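Local coordinates for protein ribose-phosphate pyrophosphokinase (Thermus thermophilus, PDB 7PN0) that probably catalyses transfer of the diphosphate group of ATP to ribose 5-phosphate, making the nucleotide precursor PRPP, at residues A[116-127]-A[137-146]. Numbering follows the deposited sequence.
With SO4 (sulfate ion), chain F.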
ATOM      1  N   GLN A 116       4.833   0.136 -11.306  1.00 10.46           N
ATOM      2  CA  GLN A 116       3.563   0.253 -10.557  1.00 10.97           C
ATOM      3  C   GLN A 116       3.619   1.504  -9.684  1.00 10.87           C
ATOM      4  O   GLN A 116       2.642   2.254  -9.645  1.00 10.38           O
ATOM      5  CB  GLN A 116       3.303  -1.032  -9.774  1.00 11.33           C
ATOM      6  CG  GLN A 116       2.977  -2.154 -10.703  1.00 11.15           C
ATOM      7  CD  GLN A 116       3.065  -3.525 -10.051  1.00 13.03           C
ATOM      8  OE1 GLN A 116       3.347  -3.705  -8.858  1.00 13.81           O
ATOM      9  NE2 GLN A 116       2.694  -4.500 -10.827  1.00 10.61           N
ATOM     10  N   THR A 117       4.753   1.755  -9.029  1.00 10.96           N
ATOM     11  CA  THR A 117       4.906   2.944  -8.169  1.00 11.02           C
ATOM     12  C   THR A 117       4.768   4.215  -8.998  1.00 10.85           C
ATOM     13  O   THR A 117       4.145   5.189  -8.498  1.00 11.02           O
ATOM     14  CB  THR A 117       6.220   2.873  -7.385  1.00 10.78           C
ATOM     15  OG1 THR A 117       6.062   1.823  -6.431  1.00 12.79           O
ATOM     16  CG2 THR A 117       6.516   4.166  -6.698  1.00 11.25           C
ATOM     17  N   ALA A 118       5.353   4.234 -10.177  1.00 10.73           N
ATOM     18  CA  ALA A 118       5.308   5.412 -11.088  1.00 11.42           C
ATOM     19  C   ALA A 118       3.859   5.708 -11.512  1.00 12.46           C
ATOM     20  O   ALA A 118       3.578   6.861 -11.861  1.00 12.98           O
ATOM     21  CB  ALA A 118       6.215   5.177 -12.239  1.00 11.56           C
ATOM     22  N   GLY A 119       2.995   4.695 -11.496  1.00 12.58           N
ATOM     23  CA  GLY A 119       1.557   4.836 -11.749  1.00 12.65           C
ATOM     24  C   GLY A 119       1.051   4.058 -12.958  1.00 11.61           C
ATOM     25  O   GLY A 119      -0.104   4.332 -13.369  1.00 11.10           O
ATOM     26  N   ALA A 120       1.802   3.086 -13.491  1.00 11.70           N
ATOM     27  CA  ALA A 120       1.329   2.247 -14.614  1.00 12.27           C
ATOM     28  C   ALA A 120       0.099   1.466 -14.170  1.00 13.27           C
ATOM     29  O   ALA A 120       0.123   0.825 -13.141  1.00 12.78           O
ATOM     30  CB  ALA A 120       2.407   1.325 -15.096  1.00 12.34           C
ATOM     31  N   ASP A 121      -0.914   1.409 -15.007  1.00 14.21           N
ATOM     32  CA  ASP A 121      -2.141   0.633 -14.701  1.00 13.66           C
ATOM     33  C   ASP A 121      -2.061  -0.732 -15.365  1.00 13.63           C
ATOM     34  O   ASP A 121      -2.801  -1.629 -14.957  1.00 12.81           O
ATOM     35  CB  ASP A 121      -3.374   1.403 -15.146  1.00 15.15           C
ATOM     36  CG  ASP A 121      -3.547   2.704 -14.409  1.00 16.27           C
ATOM     37  OD1 ASP A 121      -3.534   2.645 -13.125  1.00 14.61           O
ATOM     38  OD2 ASP A 121      -3.848   3.730 -15.093  1.00 14.62           O
ATOM     39  N   ARG A 122      -1.215  -0.869 -16.375  1.00 13.81           N
ATOM     40  CA  ARG A 122      -1.221  -2.031 -17.273  1.00 14.05           C
ATOM     41  C   ARG A 122       0.099  -2.044 -18.007  1.00 12.07           C
ATOM     42  O   ARG A 122       0.745  -0.998 -18.153  1.00 12.23           O
ATOM     43  CB  ARG A 122      -2.261  -2.022 -18.417  1.00 15.41           C
ATOM     44  CG  ARG A 122      -3.663  -1.547 -18.120  1.00 18.58           C
ATOM     45  CD  ARG A 122      -4.493  -1.591 -19.392  1.00 18.61           C
ATOM     46  NE  ARG A 122      -4.499  -2.935 -19.945  1.00 20.89           N
ATOM     47  CZ  ARG A 122      -5.181  -3.964 -19.426  1.00 21.35           C
ATOM     48  NH1 ARG A 122      -5.096  -5.140 -19.991  1.00 19.14           N
ATOM     49  NH2 ARG A 122      -5.997  -3.808 -18.386  1.00 23.32           N
ATOM     50  N   VAL A 123       0.429  -3.203 -18.555  1.00 11.61           N
ATOM     51  CA  VAL A 123       1.624  -3.366 -19.416  1.00 12.06           C
ATOM     52  C   VAL A 123       1.140  -4.104 -20.660  1.00 11.06           C
ATOM     53  O   VAL A 123       0.275  -4.969 -20.535  1.00 12.86           O
ATOM     54  CB  VAL A 123       2.777  -4.130 -18.730  1.00 12.23           C
ATOM     55  CG1 VAL A 123       3.897  -4.461 -19.669  1.00 12.96           C
ATOM     56  CG2 VAL A 123       3.331  -3.349 -17.573  1.00 14.32           C
ATOM     57  N   LEU A 124       1.725  -3.755 -21.786  1.00 11.74           N
ATOM     58  CA  LEU A 124       1.577  -4.444 -23.096  1.00 12.66           C
ATOM     59  C   LEU A 124       2.985  -4.757 -23.574  1.00 12.30           C
ATOM     60  O   LEU A 124       3.758  -3.806 -23.686  1.00 12.91           O
ATOM     61  CB  LEU A 124       0.834  -3.548 -24.104  1.00 12.59           C
ATOM     62  CG  LEU A 124       0.729  -4.111 -25.527  1.00 12.13           C
ATOM     63  CD1 LEU A 124       0.044  -5.461 -25.507  1.00 12.08           C
ATOM     64  CD2 LEU A 124       0.039  -3.105 -26.458  1.00 12.04           C
ATOM     65  N   THR A 125       3.299  -6.036 -23.801  1.00 11.47           N
ATOM     66  CA  THR A 125       4.682  -6.430 -24.122  1.00 11.79           C
ATOM     67  C   THR A 125       4.639  -7.589 -25.102  1.00 12.36           C
ATOM     68  O   THR A 125       3.576  -8.131 -25.343  1.00 14.23           O
ATOM     69  CB  THR A 125       5.500  -6.683 -22.847  1.00 11.97           C
ATOM     70  OG1 THR A 125       6.873  -6.883 -23.159  1.00 12.41           O
ATOM     71  CG2 THR A 125       5.038  -7.869 -22.032  1.00 11.93           C
ATOM     72  N   MET A 126       5.806  -8.030 -25.539  1.00 14.62           N
ATOM     73  CA  MET A 126       5.886  -9.135 -26.523  1.00 14.26           C
ATOM     74  C   MET A 126       7.072 -10.014 -26.153  1.00 13.00           C
ATOM     75  O   MET A 126       8.107  -9.483 -25.774  1.00 13.95           O
ATOM     76  CB  MET A 126       6.011  -8.618 -27.953  1.00 14.51           C
ATOM     77  CG  MET A 126       6.262  -9.712 -28.982  1.00 15.02           C
ATOM     78  SD  MET A 126       6.284  -9.026 -30.683  1.00 16.83           S
ATOM     79  CE  MET A 126       4.537  -8.929 -31.022  1.00 15.88           C
ATOM     80  N   THR A 127       6.905 -11.308 -26.302  1.00 13.98           N
ATOM     81  CA  THR A 127       7.992 -12.293 -26.113  1.00 14.27           C
ATOM     82  C   THR A 127       8.828 -11.955 -24.864  1.00 14.28           C
ATOM     83  O   THR A 127      10.063 -11.687 -24.975  1.00 14.34           O
ATOM     84  CB  THR A 127       8.832 -12.435 -27.386  1.00 16.01           C
ATOM     85  OG1 THR A 127       7.980 -12.624 -28.523  1.00 17.09           O
ATOM     86  CG2 THR A 127       9.803 -13.590 -27.257  1.00 18.20           C
ATOM     87  N   PHE A 137       4.312  -8.891 -12.110  1.00 11.85           N
ATOM     88  CA  PHE A 137       3.402  -7.728 -12.179  1.00 11.71           C
ATOM     89  C   PHE A 137       2.141  -8.017 -11.382  1.00 13.68           C
ATOM     90  O   PHE A 137       1.573  -9.094 -11.479  1.00 12.48           O
ATOM     91  CB  PHE A 137       3.064  -7.343 -13.621  1.00 12.44           C
ATOM     92  CG  PHE A 137       4.224  -6.805 -14.400  1.00 12.55           C
ATOM     93  CD1 PHE A 137       5.063  -7.657 -15.091  1.00 13.84           C
ATOM     94  CD2 PHE A 137       4.500  -5.451 -14.410  1.00 13.26           C
ATOM     95  CE1 PHE A 137       6.163  -7.167 -15.778  1.00 14.06           C
ATOM     96  CE2 PHE A 137       5.600  -4.969 -15.096  1.00 13.52           C
ATOM     97  CZ  PHE A 137       6.428  -5.821 -15.774  1.00 13.77           C
ATOM     98  N   LYS A 138       1.696  -7.035 -10.602  1.00 12.58           N
ATOM     99  CA  LYS A 138       0.378  -7.069  -9.961  1.00 14.31           C
ATOM    100  C   LYS A 138      -0.654  -6.502 -10.935  1.00 14.03           C
ATOM    101  O   LYS A 138      -1.784  -6.986 -10.968  1.00 12.87           O
ATOM    102  CB  LYS A 138       0.397  -6.316  -8.629  1.00 16.98           C
ATOM    103  CG  LYS A 138      -0.959  -6.367  -7.920  1.00 21.65           C
ATOM    104  CD  LYS A 138      -1.419  -7.768  -7.508  1.00 28.00           C
ATOM    105  CE  LYS A 138      -2.496  -7.771  -6.425  1.00 32.11           C
ATOM    106  NZ  LYS A 138      -3.151  -9.098  -6.292  1.00 37.85           N
ATOM    107  N   ILE A 139      -0.280  -5.486 -11.695  1.00 13.14           N
ATOM    108  CA  ILE A 139      -1.140  -4.859 -12.729  1.00 12.96           C
ATOM    109  C   ILE A 139      -1.284  -5.820 -13.898  1.00 13.17           C
ATOM    110  O   ILE A 139      -0.404  -6.641 -14.118  1.00 13.38           O
ATOM    111  CB  ILE A 139      -0.557  -3.529 -13.206  1.00 11.70           C
ATOM    112  CG1 ILE A 139       0.907  -3.660 -13.678  1.00 12.21           C
ATOM    113  CG2 ILE A 139      -0.733  -2.484 -12.123  1.00 12.02           C
ATOM    114  CD1 ILE A 139       1.425  -2.395 -14.395  1.00 12.54           C
ATOM    115  N   PRO A 140      -2.414  -5.754 -14.629  1.00 13.10           N
ATOM    116  CA  PRO A 140      -2.614  -6.613 -15.791  1.00 13.85           C
ATOM    117  C   PRO A 140      -1.482  -6.453 -16.805  1.00 13.66           C
ATOM    118  O   PRO A 140      -1.001  -5.305 -17.057  1.00 12.55           O
ATOM    119  CB  PRO A 140      -3.951  -6.183 -16.378  1.00 14.51           C
ATOM    120  CG  PRO A 140      -4.641  -5.397 -15.299  1.00 16.15           C
ATOM    121  CD  PRO A 140      -3.570  -4.912 -14.356  1.00 14.17           C
ATOM    122  N   VAL A 141      -1.138  -7.573 -17.458  1.00 11.96           N
ATOM    123  CA  VAL A 141      -0.112  -7.618 -18.520  1.00 13.01           C
ATOM    124  C   VAL A 141      -0.750  -8.314 -19.728  1.00 12.97           C
ATOM    125  O   VAL A 141      -1.326  -9.335 -19.565  1.00 13.95           O
ATOM    126  CB  VAL A 141       1.190  -8.303 -18.086  1.00 12.68           C
ATOM    127  CG1 VAL A 141       2.130  -8.473 -19.262  1.00 13.75           C
ATOM    128  CG2 VAL A 141       1.874  -7.598 -16.891  1.00 13.39           C
ATOM    129  N   ASP A 142      -0.741  -7.663 -20.863  1.00 12.54           N
ATOM    130  CA  ASP A 142      -1.080  -8.348 -22.133  1.00 14.79           C
ATOM    131  C   ASP A 142       0.248  -8.711 -22.788  1.00 14.40           C
ATOM    132  O   ASP A 142       1.029  -7.824 -23.108  1.00 16.48           O
ATOM    133  CB  ASP A 142      -2.010  -7.512 -23.005  1.00 14.63           C
ATOM    134  CG  ASP A 142      -3.410  -7.396 -22.426  1.00 15.42           C
ATOM    135  OD1 ASP A 142      -4.013  -8.449 -22.073  1.00 17.41           O
ATOM    136  OD2 ASP A 142      -3.854  -6.272 -22.237  1.00 16.75           O
ATOM    137  N   HIS A 143       0.488 -10.002 -22.906  1.00 14.90           N
ATOM    138  CA  HIS A 143       1.754 -10.575 -23.413  1.00 15.56           C
ATOM    139  C   HIS A 143       1.502 -11.071 -24.842  1.00 16.07           C
ATOM    140  O   HIS A 143       0.900 -12.129 -24.961  1.00 15.32           O
ATOM    141  CB  HIS A 143       2.218 -11.675 -22.452  1.00 15.20           C
ATOM    142  CG  HIS A 143       3.502 -12.326 -22.801  1.00 14.96           C
ATOM    143  ND1 HIS A 143       3.895 -13.487 -22.191  1.00 15.54           N
ATOM    144  CD2 HIS A 143       4.471 -11.998 -23.688  1.00 15.79           C
ATOM    145  CE1 HIS A 143       5.053 -13.871 -22.698  1.00 16.50           C
ATOM    146  NE2 HIS A 143       5.421 -12.979 -23.618  1.00 17.30           N
ATOM    147  N   LEU A 144       1.969 -10.342 -25.858  1.00 15.88           N
ATOM    148  CA  LEU A 144       1.764 -10.723 -27.283  1.00 16.38           C
ATOM    149  C   LEU A 144       2.809 -11.780 -27.663  1.00 16.08           C
ATOM    150  O   LEU A 144       3.966 -11.697 -27.208  1.00 13.93           O
ATOM    151  CB  LEU A 144       1.917  -9.476 -28.155  1.00 16.59           C
ATOM    152  CG  LEU A 144       0.944  -8.331 -27.910  1.00 16.60           C
ATOM    153  CD1 LEU A 144       1.196  -7.185 -28.867  1.00 16.74           C
ATOM    154  CD2 LEU A 144      -0.501  -8.777 -27.979  1.00 17.85           C
ATOM    155  N   SER A 145       2.429 -12.696 -28.551  1.00 16.91           N
ATOM    156  CA  SER A 145       3.323 -13.705 -29.149  1.00 16.36           C
ATOM    157  C   SER A 145       3.778 -13.254 -30.545  1.00 17.09           C
ATOM    158  O   SER A 145       2.916 -12.739 -31.315  1.00 16.78           O
ATOM    159  CB  SER A 145       2.611 -15.005 -29.246  1.00 17.74           C
ATOM    160  OG  SER A 145       3.440 -15.963 -29.893  1.00 19.67           O
ATOM    161  N   ALA A 146       5.049 -13.473 -30.856  1.00 16.24           N
ATOM    162  CA  ALA A 146       5.642 -13.306 -32.213  1.00 18.59           C
ATOM    163  C   ALA A 146       5.501 -14.594 -33.023  1.00 18.42           C
ATOM    164  O   ALA A 146       5.879 -14.561 -34.204  1.00 16.78           O
ATOM    165  CB  ALA A 146       7.083 -12.914 -32.137  1.00 17.97           C
TER
HETATM  166  S   SO4 F 404       6.562 -16.031 -28.002  1.00 21.90           S
HETATM  167  O1  SO4 F 404       5.192 -16.469 -27.898  1.00 18.25           O
HETATM  168  O2  SO4 F 404       6.581 -14.827 -28.806  1.00 22.82           O
HETATM  169  O3  SO4 F 404       7.388 -17.069 -28.664  1.00 24.40           O
HETATM  170  O4  SO4 F 404       7.076 -15.730 -26.709  1.00 23.24           O
HETATM  171  O   HOH W   1      -2.421  -4.143 -21.545  1.00 18.65           O
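R122 and D142 are joined twice over, by a direct salt bridge and by a bridging water, on one side of two neighbouring parallel strands, 122-126 and 141-144, at the border of the five-stranded parallel sheet of the N-terminal PRTase-like domain. NH1 of R122 meets OD2 of D142 on its syn side at 2.8 Å, lying 31° out of the carboxylate plane. The water accepts from NE of R122 and donates both to OD2 of D142 and to the backbone O of V123. A bend at chi3 (57°) turns the guanidinium back across the strands, where CB of P140 lies over one face, 3.7 Å from NH2. A leucine in place of R122 would probably leave OD2 of D142 without its charged mate and the water without its donor. Across a subunit boundary, S80 of the second subunit bonds NH1 of R122, and R48 of that subunit pairs with OD1 of D142. The strands zip together through alternating backbone bonds, from V123 N to P140 O through to T127 N to L144 O. On the opposite face from R122, CG2 of V123 touches CE2 of F137 at 3.7 Å and CD1 of I139 at 3.8 Å. L124 and M126 lie with D142 and L144 on the face that packs against helix 287-299, CD1 of L124 reaching CG of L144 at 3.8 Å. Where the strands end, a sulfate, probably from the crystallisation liquor, bridges both segments: O2 accepts from OG1 of T127 at 2.6 Å and from N of A146 at 2.9 Å, while O1 accepts from OG of S145.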